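Cytochrome c-552/4 domain-containing protein (Ignicoccus hospitalis KIN4/I, PDB 4QO5) is an uncharacterised membrane-associated octaheme cytochrome c that binds eight covalently attached hemes and probably carries electrons between redox partners. Local coordinates at residues Ala145-Thr150 with Arg160-Thr165; Gly318-His323 with Glu471-Tyr476; Glu88-Thr93 with Pro107-Val112. All coordinates share one frame; numbering follows the deposited sequence.

Contact 1: Ala145-Thr150 with Arg160-Thr165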
loop_
_atom_site.group_PDB
_atom_site.type_symbol
_atom_site.label_atom_id
_atom_site.label_comp_id
_atom_site.label_asym_id
_atom_site.label_seq_id
_atom_site.Cartn_x
_atom_site.Cartn_y
_atom_site.Cartn_z
ATOM N N ALA A 145 24.580 -1.866 11.566
ATOM C CA ALA A 145 23.792 -2.776 12.399
ATOM C C ALA A 145 22.608 -3.339 11.626
ATOM O O ALA A 145 22.091 -4.419 11.949
ATOM C CB ALA A 145 23.308 -2.054 13.663
ATOM N N SER A 146 22.179 -2.614 10.597
ATOM C CA SER A 146 20.960 -2.972 9.884
ATOM C C SER A 146 21.209 -3.831 8.656
ATOM O O SER A 146 20.273 -4.390 8.105
ATOM C CB SER A 146 20.197 -1.713 9.464
ATOM O OG SER A 146 19.863 -0.913 10.581
ATOM N N THR A 147 22.462 -3.924 8.212
ATOM C CA THR A 147 22.755 -4.523 6.915
ATOM C C THR A 147 23.939 -5.476 6.927
ATOM O O THR A 147 24.381 -5.933 5.875
ATOM C CB THR A 147 23.068 -3.439 5.875
ATOM O OG1 THR A 147 24.199 -2.681 6.326
ATOM C CG2 THR A 147 21.873 -2.508 5.687
ATOM N N MET A 148 24.465 -5.768 8.109
ATOM C CA MET A 148 25.614 -6.658 8.224
ATOM C C MET A 148 25.373 -7.636 9.352
ATOM O O MET A 148 24.664 -7.330 10.307
ATOM C CB MET A 148 26.903 -5.856 8.478
ATOM C CG MET A 148 27.226 -4.857 7.369
ATOM S SD MET A 148 28.581 -3.720 7.759
ATOM C CE MET A 148 30.000 -4.770 7.495
ATOM N N PHE A 149 25.941 -8.828 9.227
ATOM C CA PHE A 149 25.874 -9.817 10.291
ATOM C C PHE A 149 27.076 -10.731 10.154
ATOM O O PHE A 149 27.775 -10.703 9.139
ATOM C CB PHE A 149 24.578 -10.631 10.194
ATOM C CG PHE A 149 24.456 -11.418 8.914
ATOM C CD1 PHE A 149 24.829 -12.746 8.862
ATOM C CD2 PHE A 149 23.989 -10.808 7.758
ATOM C CE1 PHE A 149 24.733 -13.458 7.680
ATOM C CE2 PHE A 149 23.887 -11.513 6.579
ATOM C CZ PHE A 149 24.262 -12.829 6.535
ATOM N N THR A 150 27.314 -11.545 11.176
ATOM C CA THR A 150 28.407 -12.498 11.131
ATOM C C THR A 150 27.876 -13.926 11.080
ATOM O O THR A 150 26.862 -14.247 11.701
ATOM C CB THR A 150 29.317 -12.350 12.350
ATOM O OG1 THR A 150 28.566 -12.635 13.538
ATOM C CG2 THR A 150 29.853 -10.932 12.421
ATOM N N ARG A 160 29.120 -2.223 -0.913
ATOM C CA ARG A 160 28.915 -2.552 -2.318
ATOM C C ARG A 160 27.831 -3.616 -2.526
ATOM O O ARG A 160 27.478 -3.933 -3.666
ATOM C CB ARG A 160 30.231 -3.021 -2.945
ATOM N N THR A 161 27.308 -4.176 -1.438
ATOM C CA THR A 161 26.305 -5.239 -1.566
ATOM C C THR A 161 25.004 -4.922 -0.825
ATOM O O THR A 161 24.118 -4.281 -1.378
ATOM C CB THR A 161 26.846 -6.629 -1.159
ATOM O OG1 THR A 161 27.341 -6.597 0.193
ATOM C CG2 THR A 161 27.969 -7.065 -2.109
ATOM N N SER A 162 24.884 -5.377 0.413
ATOM C CA SER A 162 23.639 -5.147 1.164
ATOM C C SER A 162 23.268 -3.673 1.299
ATOM O O SER A 162 22.087 -3.319 1.253
ATOM C CB SER A 162 23.705 -5.801 2.543
ATOM O OG SER A 162 24.747 -5.232 3.315
ATOM N N GLN A 163 24.269 -2.804 1.436
ATOM C CA GLN A 163 23.975 -1.401 1.649
ATOM C C GLN A 163 23.614 -0.736 0.325
ATOM O O GLN A 163 22.842 0.217 0.287
ATOM C CB GLN A 163 25.139 -0.710 2.374
ATOM C CG GLN A 163 25.305 -1.270 3.783
ATOM C CD GLN A 163 26.603 -0.902 4.458
ATOM O OE1 GLN A 163 27.386 -0.090 3.952
ATOM N NE2 GLN A 163 26.844 -1.502 5.621
ATOM N N GLU A 164 24.160 -1.261 -0.765
ATOM C CA GLU A 164 23.895 -0.687 -2.082
ATOM C C GLU A 164 22.463 -0.924 -2.538
ATOM O O GLU A 164 21.855 -0.075 -3.207
ATOM C CB GLU A 164 24.898 -1.225 -3.122
ATOM C CG GLU A 164 24.631 -0.685 -4.514
ATOM C CD GLU A 164 25.819 -0.850 -5.442
ATOM O OE1 GLU A 164 25.599 -1.291 -6.586
ATOM O OE2 GLU A 164 26.959 -0.533 -5.031
ATOM N N THR A 165 21.913 -2.075 -2.165
ATOM C CA THR A 165 20.554 -2.410 -2.550
ATOM C C THR A 165 19.545 -1.849 -1.552
ATOM O O THR A 165 18.341 -1.863 -1.828
ATOM C CB THR A 165 20.365 -3.927 -2.693
ATOM O OG1 THR A 165 19.207 -4.181 -3.491
ATOM C CG2 THR A 165 20.206 -4.595 -1.328
#

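Contact 2: Gly318-His323 with Glu471-Tyr476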
loop_
_atom_site.group_PDB
_atom_site.type_symbol
_atom_site.label_atom_id
_atom_site.label_comp_id
_atom_site.label_asym_id
_atom_site.label_seq_id
_atom_site.Cartn_x
_atom_site.Cartn_y
_atom_site.Cartn_z
ATOM N N GLY A 318 13.111 12.254 13.372
ATOM C CA GLY A 318 13.746 12.375 14.677
ATOM C C GLY A 318 15.192 11.909 14.699
ATOM O O GLY A 318 15.519 10.800 14.243
ATOM N N LEU A 319 16.074 12.754 15.225
ATOM C CA LEU A 319 17.475 12.367 15.350
ATOM C C LEU A 319 18.067 12.707 16.719
ATOM O O LEU A 319 19.010 13.499 16.798
ATOM C CB LEU A 319 18.290 13.035 14.241
ATOM C CG LEU A 319 17.881 12.619 12.823
ATOM C CD1 LEU A 319 18.479 13.556 11.768
ATOM C CD2 LEU A 319 18.268 11.153 12.551
ATOM N N ILE A 320 17.528 12.132 17.798
ATOM C CA ILE A 320 16.415 11.172 17.759
ATOM C C ILE A 320 15.072 11.887 17.980
ATOM O O ILE A 320 14.006 11.292 17.796
ATOM C CB ILE A 320 16.586 10.098 18.840
ATOM C CG1 ILE A 320 16.542 10.755 20.223
ATOM C CG2 ILE A 320 17.885 9.309 18.606
ATOM C CD1 ILE A 320 16.612 9.788 21.383
ATOM N N TYR A 321 15.139 13.164 18.357
ATOM C CA TYR A 321 13.946 14.005 18.521
ATOM C C TYR A 321 13.721 14.893 17.297
ATOM O O TYR A 321 14.662 15.184 16.563
ATOM C CB TYR A 321 14.102 14.889 19.759
ATOM C CG TYR A 321 14.428 14.099 21.007
ATOM C CD1 TYR A 321 13.446 13.345 21.648
ATOM C CD2 TYR A 321 15.714 14.073 21.521
ATOM C CE1 TYR A 321 13.742 12.613 22.780
ATOM C CE2 TYR A 321 16.018 13.340 22.651
ATOM C CZ TYR A 321 15.022 12.606 23.275
ATOM O OH TYR A 321 15.315 11.868 24.405
ATOM N N ALA A 322 12.481 15.333 17.095
ATOM C CA ALA A 322 12.182 16.341 16.086
ATOM C C ALA A 322 12.807 17.652 16.576
ATOM O O ALA A 322 12.809 17.941 17.779
ATOM C CB ALA A 322 10.675 16.498 15.899
ATOM N N HIS A 323 13.335 18.434 15.645
ATOM C CA HIS A 323 14.180 19.577 16.006
ATOM C C HIS A 323 14.100 20.668 14.944
ATOM O O HIS A 323 13.746 20.401 13.815
ATOM C CB HIS A 323 15.619 19.105 16.142
ATOM C CG HIS A 323 16.113 18.340 14.956
ATOM N ND1 HIS A 323 15.813 17.010 14.758
ATOM C CD2 HIS A 323 16.877 18.715 13.901
ATOM C CE1 HIS A 323 16.377 16.596 13.635
ATOM N NE2 HIS A 323 17.028 17.611 13.095
ATOM N N GLU A 471 12.902 1.986 16.620
ATOM C CA GLU A 471 11.599 2.098 15.975
ATOM C C GLU A 471 10.712 3.158 16.625
ATOM O O GLU A 471 9.912 3.795 15.948
ATOM C CB GLU A 471 10.889 0.743 15.943
ATOM C CG GLU A 471 11.696 -0.270 15.164
ATOM C CD GLU A 471 11.047 -1.632 15.079
ATOM O OE1 GLU A 471 9.883 -1.783 15.508
ATOM O OE2 GLU A 471 11.720 -2.557 14.575
ATOM N N SER A 472 10.874 3.351 17.930
ATOM C CA SER A 472 10.050 4.317 18.647
ATOM C C SER A 472 10.195 5.704 18.023
ATOM O O SER A 472 9.202 6.416 17.854
ATOM C CB SER A 472 10.385 4.330 20.144
ATOM O OG SER A 472 11.629 4.963 20.413
ATOM N N TRP A 473 11.420 6.080 17.645
ATOM C CA TRP A 473 11.602 7.333 16.919
ATOM C C TRP A 473 11.587 7.187 15.400
ATOM O O TRP A 473 10.822 7.886 14.724
ATOM C CB TRP A 473 12.832 8.133 17.396
ATOM C CG TRP A 473 14.086 7.350 17.652
ATOM C CD1 TRP A 473 14.428 6.695 18.803
ATOM C CD2 TRP A 473 15.200 7.190 16.755
ATOM N NE1 TRP A 473 15.672 6.114 18.665
ATOM C CE2 TRP A 473 16.165 6.406 17.421
ATOM C CE3 TRP A 473 15.464 7.622 15.452
ATOM C CZ2 TRP A 473 17.378 6.045 16.829
ATOM C CZ3 TRP A 473 16.674 7.256 14.857
ATOM C CH2 TRP A 473 17.612 6.476 15.551
ATOM N N LEU A 474 12.413 6.283 14.862
ATOM C CA LEU A 474 12.555 6.137 13.417
ATOM C C LEU A 474 11.270 5.758 12.684
ATOM O O LEU A 474 11.063 6.159 11.530
ATOM C CB LEU A 474 13.653 5.106 13.088
ATOM C CG LEU A 474 14.027 4.911 11.627
ATOM C CD1 LEU A 474 14.684 6.167 11.082
ATOM C CD2 LEU A 474 14.960 3.706 11.480
ATOM N N PHE A 475 10.421 4.965 13.318
ATOM C CA PHE A 475 9.168 4.572 12.670
ATOM C C PHE A 475 7.975 5.341 13.242
ATOM O O PHE A 475 7.271 6.040 12.522
ATOM C CB PHE A 475 8.878 3.070 12.824
ATOM C CG PHE A 475 9.863 2.156 12.130
ATOM C CD1 PHE A 475 10.881 2.655 11.342
ATOM C CD2 PHE A 475 9.738 0.777 12.277
ATOM C CE1 PHE A 475 11.771 1.796 10.708
ATOM C CE2 PHE A 475 10.620 -0.084 11.649
ATOM C CZ PHE A 475 11.639 0.432 10.867
ATOM N N TYR A 476 7.747 5.194 14.536
ATOM C CA TYR A 476 6.441 5.570 15.104
ATOM C C TYR A 476 6.311 7.077 15.342
ATOM O O TYR A 476 5.331 7.689 14.909
ATOM C CB TYR A 476 6.145 4.753 16.369
ATOM C CG TYR A 476 6.312 3.264 16.118
ATOM C CD1 TYR A 476 5.885 2.693 14.923
ATOM C CD2 TYR A 476 6.925 2.442 17.055
ATOM C CE1 TYR A 476 6.053 1.342 14.671
ATOM C CE2 TYR A 476 7.104 1.079 16.802
ATOM C CZ TYR A 476 6.662 0.542 15.619
ATOM O OH TYR A 476 6.827 -0.811 15.381
#

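Contact 3: Glu88-Thr93 with Pro107-Val112. With HEC (heme c), chain D.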
loop_
_atom_site.group_PDB
_atom_site.type_symbol
_atom_site.label_atom_id
_atom_site.label_comp_id
_atom_site.label_asym_id
_atom_site.label_seq_id
_atom_site.Cartn_x
_atom_site.Cartn_y
_atom_site.Cartn_z
ATOM N N GLU A 88 36.509 16.364 -20.976
ATOM C CA GLU A 88 37.714 16.360 -20.152
ATOM C C GLU A 88 37.420 16.327 -18.647
ATOM O O GLU A 88 38.281 15.949 -17.854
ATOM C CB GLU A 88 38.594 17.571 -20.501
ATOM C CG GLU A 88 38.071 18.926 -19.988
ATOM C CD GLU A 88 36.844 19.450 -20.745
ATOM O OE1 GLU A 88 36.472 18.867 -21.784
ATOM O OE2 GLU A 88 36.245 20.450 -20.295
ATOM N N LYS A 89 36.207 16.716 -18.255
ATOM C CA LYS A 89 35.819 16.716 -16.846
ATOM C C LYS A 89 35.207 15.396 -16.371
ATOM O O LYS A 89 34.937 15.223 -15.182
ATOM C CB LYS A 89 34.816 17.842 -16.573
ATOM C CG LYS A 89 35.338 19.228 -16.912
ATOM C CD LYS A 89 34.272 20.284 -16.644
ATOM C CE LYS A 89 34.781 21.692 -16.955
ATOM N NZ LYS A 89 33.690 22.709 -16.835
ATOM N N HIS A 90 34.973 14.470 -17.294
ATOM C CA HIS A 90 34.328 13.217 -16.933
ATOM C C HIS A 90 35.271 12.038 -17.132
ATOM O O HIS A 90 35.649 11.746 -18.255
ATOM C CB HIS A 90 33.067 13.017 -17.767
ATOM C CG HIS A 90 32.001 14.036 -17.506
ATOM N ND1 HIS A 90 31.061 13.890 -16.510
ATOM C CD2 HIS A 90 31.726 15.215 -18.116
ATOM C CE1 HIS A 90 30.244 14.929 -16.523
ATOM N NE2 HIS A 90 30.623 15.746 -17.489
ATOM N N PRO A 91 35.649 11.365 -16.032
ATOM C CA PRO A 91 36.494 10.164 -16.043
ATOM C C PRO A 91 35.847 8.998 -16.795
ATOM O O PRO A 91 36.564 8.085 -17.207
ATOM C CB PRO A 91 36.619 9.814 -14.557
ATOM C CG PRO A 91 36.414 11.124 -13.846
ATOM C CD PRO A 91 35.365 11.825 -14.660
ATOM N N ASP A 92 34.526 9.021 -16.951
ATOM C CA ASP A 92 33.841 7.975 -17.714
ATOM C C ASP A 92 33.663 8.359 -19.182
ATOM O O ASP A 92 32.871 7.746 -19.903
ATOM C CB ASP A 92 32.510 7.544 -17.065
ATOM C CG ASP A 92 31.543 8.699 -16.834
ATOM O OD1 ASP A 92 31.988 9.863 -16.736
ATOM O OD2 ASP A 92 30.317 8.425 -16.718
ATOM N N THR A 93 34.424 9.357 -19.631
ATOM C CA THR A 93 34.435 9.687 -21.050
ATOM C C THR A 93 35.123 8.575 -21.843
ATOM O O THR A 93 36.244 8.173 -21.521
ATOM C CB THR A 93 35.132 11.030 -21.321
ATOM O OG1 THR A 93 34.280 12.084 -20.858
ATOM C CG2 THR A 93 35.379 11.213 -22.808
ATOM N N PRO A 107 24.892 16.637 -12.468
ATOM C CA PRO A 107 24.388 17.996 -12.191
ATOM C C PRO A 107 25.258 19.090 -12.816
ATOM O O PRO A 107 24.747 20.128 -13.274
ATOM C CB PRO A 107 24.444 18.079 -10.662
ATOM C CG PRO A 107 24.183 16.660 -10.223
ATOM C CD PRO A 107 24.908 15.803 -11.245
ATOM N N ASN A 108 26.563 18.864 -12.870
ATOM C CA ASN A 108 27.429 19.859 -13.502
ATOM C C ASN A 108 27.190 19.989 -15.008
ATOM O O ASN A 108 27.393 21.058 -15.584
ATOM C CB ASN A 108 28.903 19.612 -13.172
ATOM C CG ASN A 108 29.259 20.065 -11.762
ATOM O OD1 ASN A 108 28.404 20.574 -11.030
ATOM N ND2 ASN A 108 30.519 19.891 -11.379
ATOM N N ASP A 109 26.740 18.904 -15.641
ATOM C CA ASP A 109 26.340 18.967 -17.043
ATOM C C ASP A 109 25.013 19.729 -17.182
ATOM O O ASP A 109 24.881 20.616 -18.029
ATOM C CB ASP A 109 26.167 17.560 -17.615
ATOM C CG ASP A 109 27.485 16.810 -17.720
ATOM O OD1 ASP A 109 28.551 17.467 -17.851
ATOM O OD2 ASP A 109 27.443 15.565 -17.657
ATOM N N CYS A 110 24.028 19.347 -16.372
ATOM C CA CYS A 110 22.751 20.052 -16.318
ATOM C C CYS A 110 22.956 21.548 -16.107
ATOM O O CYS A 110 22.199 22.366 -16.649
ATOM C CB CYS A 110 21.879 19.512 -15.173
ATOM S SG CYS A 110 21.645 17.702 -15.163
ATOM N N ALA A 111 23.971 21.904 -15.321
ATOM C CA ALA A 111 24.189 23.309 -14.947
ATOM C C ALA A 111 24.558 24.186 -16.129
ATOM O O ALA A 111 24.521 25.414 -16.038
ATOM C CB ALA A 111 25.252 23.431 -13.869
ATOM N N VAL A 112 24.951 23.549 -17.228
ATOM C CA VAL A 112 25.308 24.266 -18.440
ATOM C C VAL A 112 24.132 25.136 -18.898
ATOM O O VAL A 112 24.332 26.257 -19.396
ATOM C CB VAL A 112 25.801 23.277 -19.525
ATOM C CG1 VAL A 112 25.950 23.952 -20.884
ATOM C CG2 VAL A 112 27.121 22.668 -19.075
HETATM FE FE HEC D . 17.000 20.824 -19.479
HETATM C CHA HEC D . 13.787 21.903 -19.952
HETATM C CHB HEC D . 16.009 19.136 -16.663
HETATM C CHC HEC D . 20.065 19.484 -19.275
HETATM C CHD HEC D . 18.117 22.852 -22.012
HETATM N NA HEC D . 15.228 20.547 -18.510
HETATM C C1A HEC D . 14.011 21.083 -18.875
HETATM C C2A HEC D . 13.000 20.598 -17.962
HETATM C C3A HEC D . 13.632 19.836 -17.051
HETATM C C4A HEC D . 15.038 19.793 -17.378
HETATM C CMA HEC D . 13.006 19.099 -15.847
HETATM C CAA HEC D . 11.486 20.970 -18.025
HETATM C CBA HEC D . 10.749 19.803 -18.693
HETATM C CGA HEC D . 9.251 19.991 -18.620
HETATM O O1A HEC D . 8.751 21.131 -18.428
HETATM O O2A HEC D . 8.542 18.966 -18.767
HETATM N NB HEC D . 17.813 19.648 -18.198
HETATM C C1B HEC D . 17.267 18.949 -17.147
HETATM C C2B HEC D . 18.211 18.003 -16.653
HETATM C C3B HEC D . 19.301 18.093 -17.454
HETATM C C4B HEC D . 19.081 19.114 -18.406
HETATM C CMB HEC D . 17.888 17.065 -15.471
HETATM C CAB HEC D . 20.623 17.341 -17.584
HETATM C CBB HEC D . 20.451 15.808 -17.282
HETATM N NC HEC D . 18.778 21.145 -20.402
HETATM C C1C HEC D . 19.937 20.457 -20.222
HETATM C C2C HEC D . 21.004 21.099 -20.976
HETATM C C3C HEC D . 20.349 21.798 -21.935
HETATM C C4C HEC D . 19.002 21.986 -21.456
HETATM C CMC HEC D . 22.327 20.313 -21.185
HETATM C CAC HEC D . 20.821 22.636 -23.166
HETATM C CBC HEC D . 22.095 22.180 -23.912
HETATM N ND HEC D . 16.130 22.137 -20.753
HETATM C C1D HEC D . 16.771 22.853 -21.748
HETATM C C2D HEC D . 15.822 23.614 -22.501
HETATM C C3D HEC D . 14.474 23.340 -21.866
HETATM C C4D HEC D . 14.748 22.428 -20.774
HETATM C CMD HEC D . 16.088 24.542 -23.705
HETATM C CAD HEC D . 13.140 23.952 -22.335
HETATM C CBD HEC D . 12.903 25.180 -21.454
HETATM C CGD HEC D . 11.697 25.974 -21.893
HETATM O O1D HEC D . 11.409 27.047 -21.269
HETATM O O2D HEC D . 11.032 25.535 -22.863
#

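Contact 1: Ala145-Thr150 with Arg160-Thr165
The flat group in this contact is the Gln163 amide. At its NE2 edge it reaches Thr147 OG1, which lies close to the amide plane, in a bond of 3.0 Å that is moderately bent, with an N-H...O angle of 149°. The sulfur of Met148 sits beyond NE2, tilted out of that plane, with SD 3.5 Å from the nitrogen. The two side chains, Thr147 and Gln163, run roughly at right angles, and the aliphatic part of the glutamine packs as well, its CG lying 3.8 Å from Thr147 CB. The threonine hydroxyl sits between the backbone N and carbonyl carbon (chi1 59°), where it can also give its proton to Val143 O one turn back, so it accepts from one side chain and donates to its own helix. A second bond runs beside the first: Ser162 OG donates to Thr147 O over 2.7 Å, coming in 21° off the carbonyl plane, while the same OG is bonded to Gly158 N. Helix 137-147 leads into the beta hairpin of strands 149-151 and 154-156, paired through Phe149 and Phe156. The two bonds therefore close the base of that hairpin, joining the helix to the short, weakly bonded helical turn 162-165. Ser146 touches a heme c, Met148 touches the attached glycan, and Glu164 OE1 is hydrogen-bonded to Tyr418 OH of the second subunit.

Contact 2: Gly318-His323 with Glu471-Tyr476
Trp473 and Ile320 carry most of this buried contact, with Gly318 third, and no hydrogen bond passes between the segments. The isoleucine lies over one face of the indole: its CB stands 3.8 Å from the centroid of the five-membered ring, only 7° off the normal, as a CH-pi contact. Its CG2 moves on toward the ring fusion, 3.6 Å from Trp473 CE2. The other branch, CG1, is turned between the backbone N and carbonyl carbon (chi1 63°) and lies over the rim of the Tyr321 ring, so the isoleucine is wedged between two aromatics. Two backbone oxygens also press on the tryptophan: Ile320 O on Trp473 CB at 3.4 Å, and Gly318 O obliquely on Trp473 CE3, also at 3.4 Å. A cis peptide before Ile320 makes the bend tight and brings Ile320 O close to Gly318 CA. Tyr321 O holds the bend by accepting from both Leu319 N and His323 ND1; Leu319 itself touches a heme c. With the indole cut back to an alanine, Ile320 is likely to lose the face it lies on, with a gap opened between loop and helix. In helix 464-485, Glu471 O accepts from Phe475 N and also from Tyr476 N, the latter bond making a wider pi-type turn. The loop runs between strands 314-315 and 323-324; Ile320 and Tyr321 also lean on helix 413-447, while Tyr476 packs on helix 498-520.

Contact 3: Glu88-Thr93 with Pro107-Val112
Two histidines share one buried carboxylate here: His90 NE2 donates to OD1 of Asp109, and NE2 of His102, whose ring stacks on that of His90, is bonded to OD2. Across the two segments the contact rests on the single bond from His90 NE2 to Asp109 OD1, short at 2.7 Å but bent, with an N-H...O angle of 144°. OD1 receives it with its syn lone pair, near the imidazole plane, although the ring and carboxylate planes are turned 44° apart. The second oxygen, OD2, is 3.2 Å from His90 NE2, too poorly angled to bond; besides His102 it is held by Thr106 N, just ahead of helix 107-110. Both side chains are set with CG beside their backbone N (chi1 -65° for His90), and they come at each other from opposite directions. Three bonds thus grip the carboxylate and fix its rotation, and two imidazole N-H groups so close would probably help keep it ionised. Asp109 directly precedes Cys110, the first cysteine of a CxxCH heme-attachment motif whose histidine, His114, is an axial ligand of this heme's iron. The Cys110 SG thioether to heme CAB is modelled as stretched, so its exact length is doubtful. The contact therefore ties the loop to the start of a heme-binding segment. His90 starts a type I turn, closed by Thr93 N on His90 O, in the loop between helix 79-83 and strand 94-96; across the contact, short helix 107-110 lies just before helix 115-122, against which Pro107 and Ala111 pack.

Followed from the N terminus, contact 3 comes first: it closes a short loop of 13 residues that carries strands 94-96 and 99-101 and brings the turn after helix 79-83 to helix 107-110. Contact 1 follows, shutting the still shorter excursion between helix 137-147 and helix 162-165. Contact 2 is of another scale, joining the loop after strand 314-315 to helix 464-485 across 147 residues. The three run in series, so none nests or crosses. Contacts 1 and 2 both touch the second subunit, their centres about 22 Å apart, whereas contact 3 lies about 38 Å from contact 2, centre to centre, across the centre of the chain.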